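Local coordinates for protein STU0660 (Streptococcus thermophilus, PDB 3ZTH) that is a large Csn2 protein of CRISPR-mediated bacterial immunity that binds magnesium ions and probably acts by binding DNA, at residues A[90-95]-A[101-106]. Residues are numbered along the deposited sequence; the frame is centred on the assembly and turned at random.
Sequences MEYKKG and YLRKIV
The phenolic oxygen of Tyr92 is held by two charged side chains at once. Across the contact Arg103 NE donates a hydrogen bond to Tyr92 OH, 3.1 Å long and moderately bent at 153°, while Asp152 OD1, from helix 151-157, makes a second hydrogen bond with the same oxygen. That carboxylate oxygen also forms a salt bridge with NH2 of Arg103, so tyrosine, arginine and aspartate are each joined to the other two. Two hydrogen bonds and a salt bridge together restrain the rotation of the three groups.

The arginine chain, extended from CG to NE, runs at roughly a right angle to the tyrosine side chain and meets the hydroxyl with the edge of the guanidinium group, the oxygen being tilted a little from that plane. Ring and guanidinium planes stand 70° apart, which excludes a flat stack; Arg103 CG instead lies 4.1 Å from Tyr92 CE1.

Nearer the backbone the contact turns apolar. With CG anti to the backbone N (chi1 -172°), Tyr92 reaches from the loop to the helix, and its CD1 lies 4.0 Å from Leu102 CD1 and 4.1 Å from Leu102 CB. One aromatic residue thus ties the loop to two successive residues of the helix, with apolar contact along the ring and polar contact at the hydroxyl.

Within the fold, residues 90-95 connect helix 83-89 to helix 97-106, and Tyr92 folds this connection back onto the second helix. Leu155 and Thr156 of helix 151-157 also touch Tyr92. Leu102 packs on Met129 of the second subunit as well, and Met90 O is hydrogen-bonded to Tyr142 OH of that subunit, so both loop and helix 97-106 lie at the subunit interface.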
loop_
_atom_site.group_PDB
_atom_site.type_symbol
_atom_site.label_atom_id
_atom_site.label_comp_id
_atom_site.label_asym_id
_atom_site.label_seq_id
_atom_site.Cartn_x
_atom_site.Cartn_y
_atom_site.Cartn_z
HETATM N N MSE A 90 11.671 -20.161 -13.641
HETATM C CA MSE A 90 10.699 -20.949 -14.388
HETATM C C MSE A 90 9.245 -20.568 -14.099
HETATM O O MSE A 90 8.309 -21.187 -14.608
HETATM C CB MSE A 90 10.956 -22.435 -14.139
HETATM C CG MSE A 90 12.286 -22.867 -14.739
HETATM SE SE MSE A 90 12.793 -24.704 -14.470
HETATM C CE MSE A 90 11.838 -25.508 -15.956
ATOM N N GLU A 91 9.065 -19.534 -13.284
ATOM C CA GLU A 91 7.734 -19.040 -12.971
ATOM C C GLU A 91 7.502 -17.833 -13.883
ATOM O O GLU A 91 8.451 -17.151 -14.280
ATOM C CB GLU A 91 7.644 -18.631 -11.500
ATOM C CG GLU A 91 7.906 -19.777 -10.534
ATOM C CD GLU A 91 7.930 -19.325 -9.076
ATOM O OE1 GLU A 91 8.461 -18.222 -8.804
ATOM O OE2 GLU A 91 7.434 -20.075 -8.203
ATOM N N TYR A 92 6.246 -17.579 -14.229
ATOM C CA TYR A 92 5.930 -16.464 -15.105
ATOM C C TYR A 92 5.835 -15.167 -14.315
ATOM O O TYR A 92 4.793 -14.846 -13.749
ATOM C CB TYR A 92 4.618 -16.736 -15.839
ATOM C CG TYR A 92 4.297 -15.723 -16.907
ATOM C CD1 TYR A 92 4.790 -15.876 -18.201
ATOM C CD2 TYR A 92 3.508 -14.605 -16.630
ATOM C CE1 TYR A 92 4.506 -14.941 -19.199
ATOM C CE2 TYR A 92 3.217 -13.662 -17.621
ATOM C CZ TYR A 92 3.719 -13.840 -18.905
ATOM O OH TYR A 92 3.427 -12.938 -19.903
ATOM N N LYS A 93 6.941 -14.436 -14.263
ATOM C CA LYS A 93 6.994 -13.163 -13.559
ATOM C C LYS A 93 7.803 -12.208 -14.410
ATOM O O LYS A 93 8.375 -12.600 -15.425
ATOM C CB LYS A 93 7.685 -13.302 -12.204
ATOM C CG LYS A 93 6.982 -14.174 -11.185
ATOM C CD LYS A 93 7.904 -14.367 -9.979
ATOM C CE LYS A 93 7.350 -15.362 -8.963
ATOM N NZ LYS A 93 8.352 -15.660 -7.891
ATOM N N LYS A 94 7.857 -10.954 -13.987
ATOM C CA LYS A 94 8.614 -9.952 -14.719
ATOM C C LYS A 94 10.094 -10.314 -14.816
ATOM O O LYS A 94 10.763 -10.526 -13.802
ATOM C CB LYS A 94 8.474 -8.589 -14.042
ATOM C CG LYS A 94 9.407 -7.531 -14.609
ATOM C CD LYS A 94 9.290 -6.216 -13.855
ATOM C CE LYS A 94 10.217 -5.158 -14.439
ATOM N NZ LYS A 94 9.965 -3.814 -13.831
ATOM N N GLY A 95 10.591 -10.402 -16.044
ATOM C CA GLY A 95 11.998 -10.690 -16.271
ATOM C C GLY A 95 12.548 -12.099 -16.130
ATOM O O GLY A 95 13.740 -12.302 -16.366
ATOM N N TYR A 101 10.112 -17.109 -22.380
ATOM C CA TYR A 101 9.878 -18.379 -23.053
ATOM C C TYR A 101 8.399 -18.641 -23.326
ATOM O O TYR A 101 8.016 -18.945 -24.455
ATOM C CB TYR A 101 10.452 -19.517 -22.210
ATOM C CG TYR A 101 10.085 -20.903 -22.686
ATOM C CD1 TYR A 101 10.516 -21.379 -23.924
ATOM C CD2 TYR A 101 9.329 -21.752 -21.880
ATOM C CE1 TYR A 101 10.204 -22.674 -24.346
ATOM C CE2 TYR A 101 9.010 -23.039 -22.289
ATOM C CZ TYR A 101 9.451 -23.493 -23.519
ATOM O OH TYR A 101 9.122 -24.769 -23.915
ATOM N N LEU A 102 7.572 -18.535 -22.290
ATOM C CA LEU A 102 6.149 -18.776 -22.449
ATOM C C LEU A 102 5.493 -17.755 -23.374
ATOM O O LEU A 102 4.485 -18.054 -24.008
ATOM C CB LEU A 102 5.457 -18.776 -21.092
ATOM C CG LEU A 102 5.848 -19.920 -20.162
ATOM C CD1 LEU A 102 5.123 -19.766 -18.839
ATOM C CD2 LEU A 102 5.504 -21.254 -20.803
ATOM N N ARG A 103 6.056 -16.552 -23.464
ATOM C CA ARG A 103 5.475 -15.547 -24.348
ATOM C C ARG A 103 5.661 -15.929 -25.812
ATOM O O ARG A 103 4.848 -15.561 -26.656
ATOM C CB ARG A 103 6.081 -14.165 -24.089
ATOM C CG ARG A 103 5.434 -13.438 -22.930
ATOM C CD ARG A 103 6.095 -12.106 -22.667
ATOM N NE ARG A 103 5.401 -11.363 -21.618
ATOM C CZ ARG A 103 5.829 -10.210 -21.113
ATOM N NH1 ARG A 103 6.954 -9.664 -21.561
ATOM N NH2 ARG A 103 5.133 -9.600 -20.158
ATOM N N LYS A 104 6.723 -16.672 -26.106
ATOM C CA LYS A 104 6.996 -17.109 -27.473
ATOM C C LYS A 104 6.059 -18.259 -27.839
ATOM O O LYS A 104 5.585 -18.358 -28.974
ATOM C CB LYS A 104 8.446 -17.581 -27.600
ATOM C CG LYS A 104 9.499 -16.548 -27.199
ATOM C CD LYS A 104 9.830 -15.564 -28.315
ATOM C CE LYS A 104 11.017 -14.687 -27.912
ATOM N NZ LYS A 104 11.515 -13.827 -29.023
ATOM N N ILE A 105 5.800 -19.122 -26.860
ATOM C CA ILE A 105 4.936 -20.283 -27.040
ATOM C C ILE A 105 3.467 -19.916 -27.172
ATOM O O ILE A 105 2.779 -20.406 -28.062
ATOM C CB ILE A 105 5.089 -21.279 -25.862
ATOM C CG1 ILE A 105 6.400 -22.053 -26.005
ATOM C CG2 ILE A 105 3.891 -22.227 -25.803
ATOM C CD1 ILE A 105 6.569 -23.154 -24.985
ATOM N N VAL A 106 2.992 -19.059 -26.276
ATOM C CA VAL A 106 1.601 -18.630 -26.278
ATOM C C VAL A 106 1.248 -17.898 -27.563
ATOM O O VAL A 106 0.105 -17.928 -28.016
ATOM C CB VAL A 106 1.312 -17.709 -25.082
ATOM C CG1 VAL A 106 -0.116 -17.218 -25.134
ATOM C CG2 VAL A 106 1.543 -18.461 -23.792
#